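Local coordinates for tryptophan synthase alpha chain (PDB 3THA), which probably cleaves indoleglycerol phosphate to indole and glyceraldehyde 3-phosphate as the alpha subunit of tryptophan synthase, in the last step of tryptophan synthesis, at residues 20-25 / 76-81; 31-36 / 241-246; 58-63 / 229-234; 120-125 / 131-136; 149-154 / 174-179. All blocks are in the same frame, centred on the assembly; numbering follows the deposited sequence.

How the contacts relate
All five contacts belong to one eight-stranded TIM barrel. Contacts 1 and 4 are buried: each packs residues at or just past the end of a strand against an outer helix, with aliphatic groups alone. Contacts 2 and 3 are partly buried and join helix to helix. Both involve the last part of the chain, and contact 2 adds an aromatic ring, a selenium atom and an arginine. Contacts 1, 2 and 3 touch one another, and the ring of Phe234 packs against residues of both 20-25 and 31-36. Contact 5 lies on the surface, between two loops. Contacts 3, 4 and 5 also meet the second subunit; contacts 1 and 2 do not.

Contact 1 (20-25 / 76-81); sequences TVLGYP and HSVFEL
Leu22 holds CG beside its backbone N and anti to its carbonyl carbon (chi1 -75°), while Val78 sets CG1 anti to its N (chi1 169°). These torsions bring the two branched ends together between the sheet and the outer helices of a TIM barrel. Leu22 directly follows the first strand, 15-21. Val78 sits on helix 75-83. The leucine side chain lies roughly perpendicular to that of Val78. Leu22 CD1 lies 3.6 Å from Val78 CG1 and 4.0 Å from Val78 CG2, so one methyl rests on the fork of the valine. The CB of Leu22 adds a looser touch to Val78 CG2 at 4.1 Å. The contact is purely apolar and buried.

The leucine is placed by its backbone. It is the second residue of a type II turn from Val21 to Tyr24, closed by a weak bond. Its main chain also pairs with Gly48 of the neighbouring strand 44-48, which keeps it tied to the sheet. Phe93 of strand 90-94 packs on Val78, and Ser30 of helix 27-35 meets Leu22. One helical turn past Val78, the other branch of the leucine makes a marginal contact: Leu22 CD2 lies 4.5 Å from Leu81 CD2.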
# COMPACT_ATOMS: atom_id res chain seq x y z
N THR B 20 -6.75 4.63 -11.99
CA THR B 20 -5.75 4.03 -12.88
C THR B 20 -4.36 4.49 -12.44
O THR B 20 -4.20 5.52 -11.76
CB THR B 20 -5.93 4.42 -14.42
OG1 THR B 20 -5.04 3.65 -15.25
CG2 THR B 20 -5.62 5.89 -14.68
N VAL B 21 -3.36 3.73 -12.85
CA VAL B 21 -1.98 4.09 -12.62
C VAL B 21 -1.45 4.74 -13.91
O VAL B 21 -1.38 4.10 -14.95
CB VAL B 21 -1.13 2.84 -12.27
CG1 VAL B 21 0.24 3.28 -11.70
CG2 VAL B 21 -1.84 1.96 -11.27
N LEU B 22 -1.07 6.00 -13.82
CA LEU B 22 -0.51 6.72 -14.94
C LEU B 22 0.80 6.07 -15.32
O LEU B 22 1.60 5.74 -14.47
CB LEU B 22 -0.29 8.16 -14.53
CG LEU B 22 -1.64 8.90 -14.48
CD1 LEU B 22 -1.41 10.35 -14.19
CD2 LEU B 22 -2.38 8.79 -15.83
N GLY B 23 0.99 5.83 -16.62
CA GLY B 23 2.24 5.23 -17.12
C GLY B 23 2.18 3.72 -17.29
O GLY B 23 3.18 3.10 -17.61
N TYR B 24 1.01 3.13 -17.09
CA TYR B 24 0.85 1.71 -17.19
C TYR B 24 -0.15 1.32 -18.30
O TYR B 24 -1.32 1.71 -18.23
CB TYR B 24 0.34 1.16 -15.84
CG TYR B 24 0.03 -0.32 -15.92
CD1 TYR B 24 1.04 -1.23 -16.19
CD2 TYR B 24 -1.28 -0.80 -15.77
CE1 TYR B 24 0.77 -2.61 -16.28
CE2 TYR B 24 -1.55 -2.17 -15.88
CZ TYR B 24 -0.53 -3.06 -16.11
OH TYR B 24 -0.78 -4.42 -16.22
N PRO B 25 0.28 0.52 -19.30
CA PRO B 25 1.57 -0.11 -19.46
C PRO B 25 2.62 0.81 -20.06
O PRO B 25 3.80 0.42 -20.17
CB PRO B 25 1.29 -1.28 -20.43
CG PRO B 25 -0.11 -1.03 -20.98
CD PRO B 25 -0.56 0.31 -20.49
N HIS B 76 6.94 14.54 -12.81
CA HIS B 76 7.26 15.61 -13.74
C HIS B 76 6.61 15.35 -15.08
O HIS B 76 6.01 16.26 -15.65
CB HIS B 76 8.76 15.78 -13.89
CG HIS B 76 9.46 16.03 -12.59
ND1 HIS B 76 9.59 17.29 -12.05
CD2 HIS B 76 10.01 15.17 -11.70
CE1 HIS B 76 10.22 17.19 -10.89
NE2 HIS B 76 10.48 15.92 -10.65
N SER B 77 6.71 14.10 -15.55
CA SER B 77 6.19 13.75 -16.86
C SER B 77 4.64 13.63 -16.83
O SER B 77 3.98 13.95 -17.84
CB SER B 77 6.88 12.52 -17.42
OG SER B 77 6.46 11.34 -16.78
N VAL B 78 4.09 13.25 -15.67
CA VAL B 78 2.63 13.36 -15.39
C VAL B 78 2.11 14.81 -15.47
O VAL B 78 1.16 15.10 -16.21
CB VAL B 78 2.25 12.75 -14.03
CG1 VAL B 78 0.81 13.11 -13.62
CG2 VAL B 78 2.46 11.23 -14.06
N PHE B 79 2.73 15.72 -14.72
CA PHE B 79 2.39 17.12 -14.84
C PHE B 79 2.46 17.56 -16.32
O PHE B 79 1.55 18.27 -16.81
CB PHE B 79 3.30 17.97 -13.96
CG PHE B 79 2.92 17.96 -12.50
CD1 PHE B 79 1.56 17.95 -12.10
CD2 PHE B 79 3.91 18.02 -11.52
CE1 PHE B 79 1.20 17.98 -10.74
CE2 PHE B 79 3.57 18.06 -10.16
CZ PHE B 79 2.20 18.03 -9.77
N GLU B 80 3.52 17.14 -17.02
CA GLU B 80 3.67 17.45 -18.46
C GLU B 80 2.51 16.89 -19.29
O GLU B 80 2.03 17.53 -20.20
CB GLU B 80 5.00 16.94 -19.02
CG GLU B 80 6.15 17.91 -18.88
CD GLU B 80 7.44 17.35 -19.49
OE1 GLU B 80 8.31 16.90 -18.69
OE2 GLU B 80 7.56 17.32 -20.75
N LEU B 81 2.05 15.70 -18.94
CA LEU B 81 0.92 15.04 -19.56
C LEU B 81 -0.43 15.69 -19.31
O LEU B 81 -1.24 15.84 -20.23
CB LEU B 81 0.87 13.60 -19.06
CG LEU B 81 -0.38 12.80 -19.36
CD1 LEU B 81 -0.49 12.59 -20.86
CD2 LEU B 81 -0.23 11.51 -18.63

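Contact 2 (31-36 / 241-246); sequences EAFLQR and IIMKDI
Met243, modelled as selenomethionine, reaches from helix 239-248 to Phe33 of helix 27-35 and to Arg36 just past its end. Its chi1 of -142° is away from a staggered position. The chain then bends at chi2 (70°), which carries the selenium and the end methyl across to the C-terminal end of the facing helix. CB and CG come first, near the guanidinium of Arg36. Met243 CG is 3.8 Å from Arg36 NH2, in an oblique approach. SE follows at the edge of the Phe33 ring, near the ring plane, 4.4 Å from Phe33 CD1. The end methyl reaches the backbone of Arg36. Met243 CE lies 3.4 Å from Arg36 CB and 3.2 Å from Arg36 O, so it packs where the first helix ends. The guanidinium itself is held by a salt bridge from Arg36 NH1 to Asp240, just before 241-246. The arginine therefore touches the methionine and is also paired through NH1.

One turn later Ile246 meets the same ring. Ile246 CD1 is 3.9 Å from Phe33 CE1 and 4.2 Å from Phe33 CZ, and the two side chains point at each other from their two helices. Phe33 holds CG anti to its N (chi1 -179°), which sends the ring between the helices.

On the outside of the TIM barrel, this contact joins the helix after the first strand to the last helix, 239-248. Phe234, following helix 228-233, stacks edge-to-face on Phe33. Ile230 of that short helix packs on Ile246, and Leu81 of helix 75-83 lies against Leu34.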
# COMPACT_ATOMS: atom_id res chain seq x y z
N GLU B 31 -2.09 8.70 -21.77
CA GLU B 31 -2.49 9.84 -22.60
C GLU B 31 -3.71 9.57 -23.49
O GLU B 31 -4.66 10.31 -23.51
CB GLU B 31 -1.31 10.34 -23.45
CG GLU B 31 -1.67 11.58 -24.33
CD GLU B 31 -0.47 12.46 -24.68
OE1 GLU B 31 0.54 12.40 -23.95
OE2 GLU B 31 -0.53 13.22 -25.68
N ALA B 32 -3.70 8.48 -24.22
CA ALA B 32 -4.82 8.23 -25.11
C ALA B 32 -6.07 7.95 -24.29
O ALA B 32 -7.16 8.36 -24.67
CB ALA B 32 -4.50 7.11 -26.09
N PHE B 33 -5.90 7.27 -23.16
CA PHE B 33 -6.99 7.08 -22.20
C PHE B 33 -7.63 8.42 -21.81
O PHE B 33 -8.83 8.60 -21.96
CB PHE B 33 -6.52 6.33 -20.92
CG PHE B 33 -7.64 6.09 -19.90
CD1 PHE B 33 -8.83 5.47 -20.27
CD2 PHE B 33 -7.50 6.47 -18.59
CE1 PHE B 33 -9.85 5.26 -19.36
CE2 PHE B 33 -8.54 6.25 -17.66
CZ PHE B 33 -9.71 5.66 -18.07
N LEU B 34 -6.82 9.32 -21.27
CA LEU B 34 -7.30 10.62 -20.77
C LEU B 34 -8.05 11.40 -21.84
O LEU B 34 -9.10 11.95 -21.60
CB LEU B 34 -6.15 11.43 -20.18
CG LEU B 34 -5.67 10.80 -18.84
CD1 LEU B 34 -4.36 11.40 -18.29
CD2 LEU B 34 -6.76 10.89 -17.79
N GLN B 35 -7.52 11.39 -23.05
CA GLN B 35 -8.17 12.09 -24.11
C GLN B 35 -9.54 11.52 -24.40
O GLN B 35 -10.37 12.20 -24.99
CB GLN B 35 -7.30 12.07 -25.38
CG GLN B 35 -5.94 12.74 -25.20
CD GLN B 35 -6.00 14.28 -25.22
OE1 GLN B 35 -6.91 14.91 -24.66
NE2 GLN B 35 -5.00 14.88 -25.85
N ARG B 36 -9.79 10.27 -24.01
CA ARG B 36 -11.08 9.66 -24.31
C ARG B 36 -12.02 9.67 -23.10
O ARG B 36 -13.10 9.10 -23.10
CB ARG B 36 -10.90 8.28 -24.94
CG ARG B 36 -10.62 8.30 -26.47
CD ARG B 36 -10.05 6.98 -27.00
NE ARG B 36 -11.10 5.97 -27.12
CZ ARG B 36 -10.99 4.81 -27.76
NH1 ARG B 36 -9.86 4.47 -28.37
NH2 ARG B 36 -12.03 3.99 -27.80
N ILE B 241 -10.24 -2.11 -26.26
CA ILE B 241 -10.55 -3.22 -25.35
C ILE B 241 -10.56 -2.62 -23.92
O ILE B 241 -11.52 -2.81 -23.17
CB ILE B 241 -9.52 -4.42 -25.51
CG1 ILE B 241 -9.50 -4.96 -26.92
CG2 ILE B 241 -9.86 -5.58 -24.60
CD1 ILE B 241 -8.53 -6.15 -27.13
N ILE B 242 -9.52 -1.86 -23.55
CA ILE B 242 -9.52 -1.23 -22.23
C ILE B 242 -10.80 -0.47 -22.02
O ILE B 242 -11.44 -0.60 -21.00
CB ILE B 242 -8.39 -0.22 -22.04
CG1 ILE B 242 -7.04 -0.92 -22.20
CG2 ILE B 242 -8.49 0.38 -20.67
CD1 ILE B 242 -5.87 0.06 -22.21
N MSE B 243 -11.16 0.32 -23.00
CA MSE B 243 -12.40 1.06 -23.03
C MSE B 243 -13.66 0.16 -22.91
O MSE B 243 -14.55 0.45 -22.12
CB MSE B 243 -12.44 1.84 -24.34
CG MSE B 243 -13.03 3.20 -24.27
SE MSE B 243 -11.89 4.43 -23.28
CE MSE B 243 -13.03 5.97 -23.71
N LYS B 244 -13.75 -0.89 -23.72
CA LYS B 244 -14.95 -1.75 -23.73
C LYS B 244 -15.19 -2.39 -22.35
O LYS B 244 -16.33 -2.45 -21.88
CB LYS B 244 -14.90 -2.81 -24.87
CG LYS B 244 -15.56 -4.18 -24.57
CD LYS B 244 -15.26 -5.24 -25.65
CE LYS B 244 -15.09 -6.63 -25.05
NZ LYS B 244 -15.67 -7.66 -25.97
N ASP B 245 -14.12 -2.86 -21.72
CA ASP B 245 -14.15 -3.45 -20.38
C ASP B 245 -14.53 -2.45 -19.28
O ASP B 245 -15.07 -2.83 -18.25
CB ASP B 245 -12.78 -4.00 -20.05
CG ASP B 245 -12.43 -5.22 -20.82
OD1 ASP B 245 -13.30 -5.70 -21.59
OD2 ASP B 245 -11.29 -5.71 -20.67
N ILE B 246 -14.21 -1.17 -19.49
CA ILE B 246 -14.57 -0.13 -18.56
C ILE B 246 -16.00 0.35 -18.77
O ILE B 246 -16.48 1.25 -18.08
CB ILE B 246 -13.64 1.07 -18.67
CG1 ILE B 246 -12.29 0.75 -18.08
CG2 ILE B 246 -14.20 2.25 -17.97
CD1 ILE B 246 -11.25 1.77 -18.43

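Contact 3 (58-63 / 229-234); sequences GEIIAD and SIVKCF
This is an apolar helix-to-helix contact of the TIM barrel, joining Ile60 and Ile61 at the start of helix 60-70 to Val231 and Lys232 of the short helix 228-233. The short helix follows the last strand, 223-226. In related barrels that bind phosphate, a helix at this place commonly turns its N-terminal end to the phosphate, and the same is probable here.

Ile60 carries most of the contact. Its CG2 stands anti to the backbone N, with CG1 beside that N (chi1 -62°). The isoleucine and Val231 lie side by side and point opposite ways. Ile60 CG2 lies 3.6 Å from Val231 CG1 and 4.0 Å from Val231 CB. Ile61 approaches the other branch of the valine more loosely. The valine is thus met from both isoleucines, and Tyr19 and Val21 of strand 15-21 back it from the barrel.

Glu59 is the N-cap residue of the first helix. Its OE2 accepts a bond from the backbone N of Asp57, a predicted catalytic proton acceptor. The N of Ile60 bonds to Glu59 of the second subunit, so this helix start also belongs to the subunit interface. On the exposed side, Lys232 leads its amine away and offers only its root: Ile60 CD1 is 4.3 Å from Lys232 CB.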
# COMPACT_ATOMS: atom_id res chain seq x y z
N GLY B 58 3.68 -8.82 -5.42
CA GLY B 58 3.01 -9.38 -6.61
C GLY B 58 1.77 -8.67 -7.14
O GLY B 58 1.35 -8.96 -8.27
N GLU B 59 1.22 -7.73 -6.38
CA GLU B 59 -0.07 -7.08 -6.67
C GLU B 59 -0.29 -6.33 -7.99
O GLU B 59 0.59 -5.62 -8.48
CB GLU B 59 -0.52 -6.15 -5.51
CG GLU B 59 0.52 -5.73 -4.50
CD GLU B 59 0.59 -6.62 -3.25
OE1 GLU B 59 -0.22 -6.47 -2.30
OE2 GLU B 59 1.50 -7.44 -3.19
N ILE B 60 -1.51 -6.44 -8.51
CA ILE B 60 -1.91 -5.69 -9.71
C ILE B 60 -1.34 -4.28 -9.74
O ILE B 60 -0.60 -3.93 -10.70
CB ILE B 60 -3.43 -5.55 -9.82
CG1 ILE B 60 -4.10 -6.93 -9.94
CG2 ILE B 60 -3.75 -4.70 -10.96
CD1 ILE B 60 -5.60 -6.89 -10.15
N ILE B 61 -1.68 -3.49 -8.71
CA ILE B 61 -1.32 -2.07 -8.69
C ILE B 61 0.20 -1.83 -8.61
O ILE B 61 0.72 -0.84 -9.18
CB ILE B 61 -2.11 -1.29 -7.59
CG1 ILE B 61 -3.60 -1.31 -7.93
CG2 ILE B 61 -1.61 0.15 -7.44
CD1 ILE B 61 -4.47 -0.68 -6.96
N ALA B 62 0.93 -2.77 -7.98
CA ALA B 62 2.36 -2.56 -7.77
C ALA B 62 3.15 -2.80 -9.04
O ALA B 62 3.89 -1.93 -9.56
CB ALA B 62 2.89 -3.40 -6.56
N ASP B 63 2.94 -3.96 -9.60
CA ASP B 63 3.37 -4.19 -10.98
C ASP B 63 3.21 -2.96 -11.89
O ASP B 63 4.20 -2.53 -12.54
CB ASP B 63 2.70 -5.42 -11.54
CG ASP B 63 3.50 -6.70 -11.21
OD1 ASP B 63 4.55 -6.97 -11.85
OD2 ASP B 63 3.06 -7.43 -10.28
N SER B 229 -9.56 -3.65 -10.33
CA SER B 229 -10.18 -4.11 -11.55
C SER B 229 -9.98 -3.26 -12.79
O SER B 229 -9.73 -3.81 -13.86
CB SER B 229 -11.66 -4.29 -11.34
OG SER B 229 -11.84 -5.45 -10.59
N ILE B 230 -10.11 -1.94 -12.67
CA ILE B 230 -9.90 -1.05 -13.80
C ILE B 230 -8.46 -1.20 -14.25
O ILE B 230 -8.20 -1.47 -15.41
CB ILE B 230 -10.25 0.45 -13.49
CG1 ILE B 230 -11.67 0.80 -13.98
CG2 ILE B 230 -9.35 1.41 -14.29
CD1 ILE B 230 -12.78 0.10 -13.31
N VAL B 231 -7.53 -1.09 -13.31
CA VAL B 231 -6.13 -1.32 -13.63
C VAL B 231 -5.94 -2.65 -14.42
O VAL B 231 -5.11 -2.72 -15.34
CB VAL B 231 -5.21 -1.24 -12.37
CG1 VAL B 231 -3.75 -1.58 -12.72
CG2 VAL B 231 -5.27 0.16 -11.75
N LYS B 232 -6.75 -3.67 -14.10
CA LYS B 232 -6.60 -4.97 -14.75
C LYS B 232 -6.99 -4.85 -16.22
O LYS B 232 -6.46 -5.57 -17.06
CB LYS B 232 -7.33 -6.12 -14.00
CG LYS B 232 -8.76 -6.50 -14.47
CD LYS B 232 -9.30 -7.80 -13.78
CE LYS B 232 -9.75 -7.55 -12.31
NZ LYS B 232 -10.57 -8.65 -11.68
N CYS B 233 -7.88 -3.92 -16.53
CA CYS B 233 -8.26 -3.63 -17.93
C CYS B 233 -7.06 -3.13 -18.71
O CYS B 233 -6.86 -3.49 -19.83
CB CYS B 233 -9.39 -2.59 -18.00
SG CYS B 233 -10.87 -3.17 -17.14
N PHE B 234 -6.23 -2.32 -18.08
CA PHE B 234 -5.11 -1.76 -18.79
C PHE B 234 -4.01 -2.74 -19.18
O PHE B 234 -3.01 -2.34 -19.78
CB PHE B 234 -4.53 -0.60 -17.98
CG PHE B 234 -5.34 0.65 -18.05
CD1 PHE B 234 -4.82 1.81 -18.64
CD2 PHE B 234 -6.63 0.69 -17.54
CE1 PHE B 234 -5.57 3.00 -18.67
CE2 PHE B 234 -7.38 1.87 -17.59
CZ PHE B 234 -6.84 3.02 -18.16

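Contact 4 (120-125 / 131-136); sequences LIVPEL and DDLIKE
Within the beta-alpha-beta unit of strand 117-121, helix 131-140 and strand 143-148, Leu133 of the helix packs on Leu120, Val122 and Leu125. The unit is one step of the TIM barrel. The strand and the turn after it supply three aliphatic groups, and the helix supplies one side chain to meet them. All the touching groups are methyls.

Leu133 sets CG anti to its backbone N (chi1 -179°), which sends the side chain from the helix to the sheet. Its two methyls divide the work. Leu133 CD1 lies 4.0 Å from Leu120 CD1, on the strand itself. Leu133 CD2 goes to the turn, where it meets two methyls at once. Val122 comes tip to tip, whereas Leu120 and Leu125 both run at a slant to Leu133. The distance from Val122 CG2 to Leu133 CD2 is 3.7 Å.

Val122 and Leu125 are brought to the same methyl by a type II turn that runs from one to the other. The turn is closed by a backbone bond of 3.2 Å from Leu125 N to Val122 O. Glu124 lies in this turn, and its carbonyl O accepts a bond from Asn98 of the second subunit, so one side of the turn faces the helix and another the partner. Tyr97 of helix 97-103 and Leu144 of the next strand also pack on Leu133, and Val109 joins from helix 105-114. The group is completed at the loop end by Leu125 CD2, 3.7 Å from Leu133 CD2.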
# COMPACT_ATOMS: atom_id res chain seq x y z
N LEU B 120 -7.09 15.58 -3.64
CA LEU B 120 -6.04 14.61 -3.39
C LEU B 120 -6.55 13.61 -2.42
O LEU B 120 -7.21 13.97 -1.46
CB LEU B 120 -4.85 15.28 -2.73
CG LEU B 120 -4.33 16.62 -3.26
CD1 LEU B 120 -3.28 17.16 -2.30
CD2 LEU B 120 -3.71 16.45 -4.64
N ILE B 121 -6.23 12.34 -2.65
CA ILE B 121 -6.40 11.30 -1.68
C ILE B 121 -4.98 10.82 -1.34
O ILE B 121 -4.24 10.40 -2.24
CB ILE B 121 -7.14 10.12 -2.30
CG1 ILE B 121 -8.43 10.58 -2.98
CG2 ILE B 121 -7.39 9.00 -1.27
CD1 ILE B 121 -9.14 9.49 -3.74
N VAL B 122 -4.59 10.84 -0.07
CA VAL B 122 -3.25 10.41 0.32
C VAL B 122 -3.38 9.22 1.25
O VAL B 122 -3.72 9.38 2.45
CB VAL B 122 -2.42 11.54 0.98
CG1 VAL B 122 -0.98 11.10 1.11
CG2 VAL B 122 -2.50 12.90 0.15
N PRO B 123 -3.17 8.01 0.70
CA PRO B 123 -3.28 6.82 1.49
C PRO B 123 -2.24 6.87 2.57
O PRO B 123 -1.08 7.29 2.31
CB PRO B 123 -2.86 5.69 0.48
CG PRO B 123 -3.20 6.26 -0.83
CD PRO B 123 -2.86 7.71 -0.71
N GLU B 124 -2.65 6.37 3.73
CA GLU B 124 -1.82 6.21 4.91
C GLU B 124 -1.32 7.53 5.50
O GLU B 124 -0.51 7.53 6.45
CB GLU B 124 -0.69 5.21 4.67
CG GLU B 124 -1.12 3.93 3.89
CD GLU B 124 -2.07 3.00 4.66
OE1 GLU B 124 -2.40 3.28 5.86
OE2 GLU B 124 -2.50 2.00 4.03
N LEU B 125 -1.84 8.66 5.00
CA LEU B 125 -1.64 9.91 5.71
C LEU B 125 -2.81 10.05 6.67
O LEU B 125 -3.91 10.37 6.25
CB LEU B 125 -1.56 11.11 4.78
CG LEU B 125 -1.15 12.45 5.39
CD1 LEU B 125 0.32 12.42 5.79
CD2 LEU B 125 -1.37 13.54 4.36
N ASP B 131 -1.70 18.15 8.86
CA ASP B 131 -1.90 19.58 9.13
C ASP B 131 -1.32 20.48 8.06
O ASP B 131 -2.00 21.37 7.59
CB ASP B 131 -1.42 19.98 10.57
CG ASP B 131 -2.16 19.20 11.68
OD1 ASP B 131 -3.05 18.35 11.34
OD2 ASP B 131 -1.85 19.38 12.88
N ASP B 132 -0.08 20.20 7.67
CA ASP B 132 0.62 21.06 6.72
C ASP B 132 0.10 20.92 5.31
O ASP B 132 0.07 21.92 4.58
CB ASP B 132 2.11 20.76 6.74
CG ASP B 132 2.77 21.30 7.98
OD1 ASP B 132 2.62 22.51 8.24
OD2 ASP B 132 3.43 20.51 8.69
N LEU B 133 -0.32 19.71 4.91
CA LEU B 133 -0.91 19.51 3.60
C LEU B 133 -2.26 20.19 3.54
O LEU B 133 -2.61 20.82 2.52
CB LEU B 133 -1.06 18.02 3.28
CG LEU B 133 -1.66 17.64 1.91
CD1 LEU B 133 -0.88 18.25 0.77
CD2 LEU B 133 -1.70 16.13 1.75
N ILE B 134 -3.03 20.06 4.63
CA ILE B 134 -4.35 20.65 4.71
C ILE B 134 -4.24 22.16 4.51
O ILE B 134 -5.08 22.78 3.84
CB ILE B 134 -5.00 20.36 6.07
CG1 ILE B 134 -5.48 18.91 6.12
CG2 ILE B 134 -6.13 21.37 6.39
CD1 ILE B 134 -6.04 18.48 7.52
N LYS B 135 -3.19 22.73 5.09
CA LYS B 135 -3.01 24.15 5.04
C LYS B 135 -2.86 24.57 3.59
O LYS B 135 -3.57 25.47 3.12
CB LYS B 135 -1.82 24.59 5.89
CG LYS B 135 -2.18 25.64 6.91
CD LYS B 135 -3.04 25.10 8.07
CE LYS B 135 -3.49 26.24 9.03
NZ LYS B 135 -4.52 25.76 10.01
N GLU B 136 -2.00 23.89 2.86
CA GLU B 136 -1.86 24.19 1.44
C GLU B 136 -3.13 23.88 0.66
O GLU B 136 -3.46 24.61 -0.23
CB GLU B 136 -0.66 23.50 0.83
CG GLU B 136 0.61 23.83 1.54
CD GLU B 136 0.88 25.30 1.54
OE1 GLU B 136 0.66 25.95 0.49
OE2 GLU B 136 1.32 25.82 2.58

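Contact 5 (149-154 / 174-179); sequences SVTTPK and IGITGT
Val150 and Ile176 form the tight part of this contact between two loops of the TIM barrel, one after strand 143-148 and one after strand 168-171. The end methyl of the isoleucine does all the touching. Ile176 CD1 lies 3.8 Å from Val150 CB. It is modelled 3.2 Å from Val150 CG1, shorter than normal van der Waals contact, so that exact distance is doubtful at this resolution. The valine holds CG1 anti to its backbone N (chi1 159°), which brings that branch to the isoleucine. Behind it, Ile186 and Leu187 of helix 180-195 pack on Val150.

The outer part is looser. Thr151 is exposed and meets the same methyl with its carbon branch: Thr151 CG2 is 3.8 Å from Ile176 CD1. Asp70 of the second subunit packs on both Thr151 and Ile176, so this side is partly closed by the partner chain. Ile176 also touches a crystal neighbour, which may influence the loop as modelled.

Hydrogen bonds hold each loop, and both loops are tied to helix 180-195. In 149-154, Ser149 N gives a nearly straight bond of 3.1 Å to Thr152 OG1 (167°). In 174-179, the N of Ile176 bonds to Glu183 of the following helix. Thr152 O accepts a bond from Lys190, which ties the first loop to that same helix.

In this family the loop after the sixth strand is known to move over the active site when ligand binds. A small patch of methyls, with no directional bond between the loops, is consistent with a contact that can shift.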
# COMPACT_ATOMS: atom_id res chain seq x y z
N SER B 149 -14.16 4.25 7.65
CA SER B 149 -14.56 2.86 7.51
C SER B 149 -15.86 2.61 8.21
O SER B 149 -16.39 3.47 8.93
CB SER B 149 -13.56 1.96 8.21
OG SER B 149 -12.26 2.37 7.85
N VAL B 150 -16.35 1.40 8.03
CA VAL B 150 -17.55 0.96 8.68
C VAL B 150 -17.33 0.91 10.20
O VAL B 150 -18.28 1.02 10.99
CB VAL B 150 -18.02 -0.40 8.07
CG1 VAL B 150 -18.94 -1.17 9.00
CG2 VAL B 150 -18.71 -0.17 6.74
N THR B 151 -16.07 0.80 10.61
CA THR B 151 -15.73 0.60 12.03
C THR B 151 -15.25 1.86 12.74
O THR B 151 -15.05 1.83 13.94
CB THR B 151 -14.55 -0.37 12.16
OG1 THR B 151 -13.50 0.10 11.32
CG2 THR B 151 -14.94 -1.79 11.77
N THR B 152 -14.99 2.93 11.99
CA THR B 152 -14.51 4.16 12.58
C THR B 152 -15.57 4.61 13.54
O THR B 152 -16.72 4.66 13.15
CB THR B 152 -14.29 5.27 11.56
OG1 THR B 152 -13.34 4.83 10.58
CG2 THR B 152 -13.73 6.51 12.23
N PRO B 153 -15.19 4.88 14.81
CA PRO B 153 -16.11 5.32 15.87
C PRO B 153 -17.01 6.47 15.47
O PRO B 153 -16.58 7.38 14.76
CB PRO B 153 -15.16 5.77 16.99
CG PRO B 153 -13.99 4.85 16.86
CD PRO B 153 -13.84 4.61 15.35
N LYS B 154 -18.26 6.42 15.93
CA LYS B 154 -19.24 7.48 15.60
C LYS B 154 -18.64 8.86 15.85
O LYS B 154 -18.62 9.67 14.93
CB LYS B 154 -20.57 7.32 16.35
CG LYS B 154 -21.68 8.18 15.75
CD LYS B 154 -22.78 8.52 16.73
CE LYS B 154 -23.79 7.38 16.87
NZ LYS B 154 -24.40 7.43 18.22
N ILE B 174 -14.74 -6.22 4.50
CA ILE B 174 -14.98 -7.56 3.99
C ILE B 174 -15.10 -8.52 5.15
O ILE B 174 -15.56 -9.64 4.97
CB ILE B 174 -13.86 -8.04 3.03
CG1 ILE B 174 -12.47 -7.59 3.52
CG2 ILE B 174 -14.12 -7.51 1.63
CD1 ILE B 174 -11.88 -8.41 4.71
N GLY B 175 -14.69 -8.07 6.33
CA GLY B 175 -14.44 -9.01 7.43
C GLY B 175 -15.02 -8.75 8.80
O GLY B 175 -14.59 -9.37 9.79
N ILE B 176 -15.99 -7.85 8.89
CA ILE B 176 -16.69 -7.65 10.17
C ILE B 176 -17.58 -8.88 10.38
O ILE B 176 -17.81 -9.31 11.52
CB ILE B 176 -17.44 -6.28 10.27
CG1 ILE B 176 -16.55 -5.15 9.78
CG2 ILE B 176 -17.84 -5.99 11.73
CD1 ILE B 176 -17.26 -3.84 9.62
N THR B 177 -18.04 -9.47 9.27
CA THR B 177 -18.54 -10.85 9.29
C THR B 177 -17.92 -11.71 8.18
O THR B 177 -17.80 -12.93 8.32
CB THR B 177 -20.08 -10.95 9.29
OG1 THR B 177 -20.65 -9.71 8.83
CG2 THR B 177 -20.58 -11.24 10.67
N GLY B 178 -17.51 -11.07 7.09
CA GLY B 178 -17.07 -11.83 5.92
C GLY B 178 -18.22 -12.42 5.10
O GLY B 178 -18.04 -12.73 3.91
N THR B 179 -19.40 -12.57 5.74
CA THR B 179 -20.66 -13.01 5.09
C THR B 179 -21.45 -11.81 4.45
O THR B 179 -21.71 -10.81 5.13
CB THR B 179 -21.56 -13.80 6.08
OG1 THR B 179 -21.64 -13.09 7.33
CG2 THR B 179 -21.01 -15.23 6.33